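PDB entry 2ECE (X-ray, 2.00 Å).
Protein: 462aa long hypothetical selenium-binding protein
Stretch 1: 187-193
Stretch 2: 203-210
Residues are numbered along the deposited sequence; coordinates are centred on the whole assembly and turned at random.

Stretch 1 (187-193) QYLAYDF
Stretch 2 203-210: VSSEWAVP

How do the two stretches lie against each other? Their end-to-end directions lie 130° apart, only the Phe193-Ser204 pair forms an antiparallel bridge, and the stretches bury 603 Å² between them. Ala190 CA lies 4.2 Å from Glu206 CA, Asp192 CA 5.4 Å from Ser205 CA, and Phe193 CA 4.1 Å from Ser204 CA. Most backbone angles are extended; Tyr188 (-133/-48), Tyr191 (-173/-69) and Trp207 (-113/-91) break the run. Stretch 2 is strand at 203-204, then loop until Val209, the N-cap of a helix.

What do Tyr188 and Leu189 contribute at the open end? Tyr188, exposed, has chi1 t and chi2 -92°, which brings Tyr188 CE1 within 4.0 Å of Val209 CG1. Leu189 points toward stretch 2 with both chi angles between wells (-101°, 26°). Leu189 CB is 3.6 Å from Glu206 CB, Leu189 CD1 3.8 Å from Val209 CG1, and Leu189 CG 4.0 Å from Ala208 CA, so a branched apolar side chain suits this place. Two waters link the stretches here. Water 2 accepts from Leu189 N (2.8 Å) and donates to Glu206 OE2 (2.7 Å), a carboxylate carried there by chi1 m and chi2 t. Water 1 donates to Leu189 O (2.9 Å) and Ser205 O (2.7 Å) and accepts from Ser204 OG (2.9 Å), bridging carbonyls that cannot bond directly to each other.

How does the centre lock together? Ala190 (-155/174) turns its methyl away, and Ala190 CA sits 3.2 Å from Ser205 O in a CA-H...O contact. Ala190 O accepts from Trp207 N at 3.1 Å. Tyr191 then points toward stretch 2, chi1 t and chi2 -103°, with Tyr191 CD2 3.4 Å from Trp207 CB. The Trp207 side chain is also t, chi2 26°; the Tyr191 ring and its five-membered ring meet obliquely, centroids 5.2 Å apart and planes at 75°. Ser205 OG lies at the edge of the Tyr191 ring, 3.5 Å from Tyr191 CB.

What closes the contact at Asp192 and Phe193? Ser205, chi1 p, is small enough to bring OG to the backbone, where Ser205 OG accepts from Asp192 N at 2.9 Å; in return Ser205 N donates to Asp192 O at 3.0 Å. That same Asp192 O lies 3.4 Å from Ser204 CA. The Asp192 carboxylate, chi1 t, is satisfied elsewhere in the structure. Phe193 and Ser204 form an antiparallel, non-hydrogen-bonded bridge, both side chains on one face with chi1 p and Phe193 CB 4.3 Å from Ser204 CB. The Phe193 ring leads away, while Phe193 CA approaches Val203 O at 3.1 Å.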

# COMPACT_ATOMS: atom_id res chain seq x y z
N GLN A 187 -10.71 -6.75 18.36
CA GLN A 187 -10.13 -5.94 17.29
C GLN A 187 -11.05 -4.74 17.12
O GLN A 187 -12.28 -4.89 17.07
CB GLN A 187 -10.05 -6.74 15.98
CG GLN A 187 -9.73 -5.88 14.75
CD GLN A 187 -10.97 -5.34 14.07
OE1 GLN A 187 -11.01 -4.18 13.63
NE2 GLN A 187 -12.00 -6.17 13.97
N TYR A 188 -10.47 -3.55 17.02
CA TYR A 188 -11.26 -2.33 16.88
C TYR A 188 -10.69 -1.45 15.77
O TYR A 188 -11.42 -0.98 14.89
CB TYR A 188 -11.29 -1.59 18.22
CG TYR A 188 -12.08 -0.31 18.25
CD1 TYR A 188 -11.47 0.91 17.99
CD2 TYR A 188 -13.44 -0.32 18.58
CE1 TYR A 188 -12.19 2.11 18.04
CE2 TYR A 188 -14.17 0.87 18.63
CZ TYR A 188 -13.53 2.08 18.37
OH TYR A 188 -14.24 3.25 18.42
N LEU A 189 -9.38 -1.24 15.80
CA LEU A 189 -8.69 -0.44 14.79
C LEU A 189 -8.41 -1.29 13.55
O LEU A 189 -8.47 -2.52 13.59
CB LEU A 189 -7.37 0.08 15.36
CG LEU A 189 -7.24 1.52 15.86
CD1 LEU A 189 -8.58 2.10 16.29
CD2 LEU A 189 -6.22 1.55 16.99
N ALA A 190 -8.10 -0.62 12.44
CA ALA A 190 -7.81 -1.32 11.18
C ALA A 190 -6.93 -0.44 10.31
O ALA A 190 -6.63 0.70 10.66
CB ALA A 190 -9.13 -1.63 10.44
N TYR A 191 -6.49 -1.01 9.19
CA TYR A 191 -5.70 -0.26 8.20
C TYR A 191 -5.47 -1.11 6.95
O TYR A 191 -6.15 -0.94 5.94
CB TYR A 191 -4.34 0.12 8.76
CG TYR A 191 -3.50 0.93 7.80
CD1 TYR A 191 -2.44 0.36 7.07
CD2 TYR A 191 -3.81 2.27 7.56
CE1 TYR A 191 -1.73 1.11 6.12
CE2 TYR A 191 -3.11 3.02 6.62
CZ TYR A 191 -2.08 2.44 5.90
OH TYR A 191 -1.40 3.21 4.98
N ASP A 192 -4.67 -2.15 7.10
CA ASP A 192 -4.34 -3.01 5.97
C ASP A 192 -4.66 -4.45 6.33
O ASP A 192 -5.02 -4.74 7.47
CB ASP A 192 -2.84 -2.87 5.59
CG ASP A 192 -2.50 -3.62 4.30
OD1 ASP A 192 -3.30 -3.57 3.34
OD2 ASP A 192 -1.42 -4.25 4.25
N PHE A 193 -4.56 -5.33 5.36
CA PHE A 193 -4.82 -6.74 5.58
C PHE A 193 -4.34 -7.53 4.39
O PHE A 193 -4.17 -6.99 3.30
CB PHE A 193 -6.33 -7.01 5.74
CG PHE A 193 -7.10 -7.01 4.43
CD1 PHE A 193 -7.50 -5.81 3.84
CD2 PHE A 193 -7.40 -8.21 3.78
CE1 PHE A 193 -8.19 -5.81 2.61
CE2 PHE A 193 -8.10 -8.21 2.56
CZ PHE A 193 -8.49 -7.01 1.97
N VAL A 203 -4.56 -11.69 8.04
CA VAL A 203 -3.91 -10.84 9.02
C VAL A 203 -4.38 -9.43 8.75
O VAL A 203 -4.57 -9.05 7.59
CB VAL A 203 -2.36 -10.92 8.88
CG1 VAL A 203 -1.88 -12.31 9.28
CG2 VAL A 203 -1.96 -10.64 7.44
N SER A 204 -4.59 -8.65 9.81
CA SER A 204 -5.04 -7.27 9.67
C SER A 204 -4.22 -6.40 10.63
O SER A 204 -3.75 -6.88 11.66
CB SER A 204 -6.53 -7.16 10.00
OG SER A 204 -6.80 -7.53 11.35
N SER A 205 -4.06 -5.12 10.28
CA SER A 205 -3.27 -4.19 11.09
C SER A 205 -4.06 -3.06 11.75
O SER A 205 -5.28 -3.12 11.83
CB SER A 205 -2.13 -3.61 10.23
OG SER A 205 -2.65 -2.98 9.07
N GLU A 206 -3.35 -2.03 12.22
CA GLU A 206 -4.02 -0.93 12.91
C GLU A 206 -3.35 0.44 12.75
O GLU A 206 -2.16 0.59 13.01
CB GLU A 206 -4.11 -1.20 14.42
CG GLU A 206 -4.65 -2.55 14.87
CD GLU A 206 -4.64 -2.67 16.39
OE1 GLU A 206 -3.78 -2.02 17.02
OE2 GLU A 206 -5.47 -3.41 16.97
N TRP A 207 -4.14 1.43 12.33
CA TRP A 207 -3.63 2.79 12.20
C TRP A 207 -4.39 3.58 13.27
O TRP A 207 -3.95 3.64 14.41
CB TRP A 207 -3.90 3.34 10.81
CG TRP A 207 -3.22 4.66 10.52
CD1 TRP A 207 -2.09 5.15 11.11
CD2 TRP A 207 -3.59 5.62 9.52
NE1 TRP A 207 -1.72 6.33 10.52
CE2 TRP A 207 -2.62 6.65 9.54
CE3 TRP A 207 -4.64 5.70 8.59
CZ2 TRP A 207 -2.67 7.74 8.68
CZ3 TRP A 207 -4.68 6.79 7.72
CH2 TRP A 207 -3.71 7.80 7.78
N ALA A 208 -5.54 4.14 12.90
CA ALA A 208 -6.38 4.91 13.82
C ALA A 208 -7.70 5.12 13.10
O ALA A 208 -7.78 4.91 11.89
CB ALA A 208 -5.73 6.25 14.14
N VAL A 209 -8.75 5.53 13.82
CA VAL A 209 -10.05 5.74 13.19
C VAL A 209 -10.06 7.06 12.41
O VAL A 209 -9.20 7.92 12.63
CB VAL A 209 -11.20 5.76 14.22
CG1 VAL A 209 -11.21 4.47 15.01
CG2 VAL A 209 -11.08 6.97 15.13
N PRO A 210 -11.02 7.22 11.49
CA PRO A 210 -11.14 8.43 10.68
C PRO A 210 -11.11 9.72 11.48
O PRO A 210 -10.37 10.65 11.17
CB PRO A 210 -12.47 8.23 9.97
CG PRO A 210 -12.46 6.75 9.72
CD PRO A 210 -12.01 6.22 11.07
O HOH W 1 -7.36 -4.79 12.16
O HOH W 2 -7.87 -2.61 17.78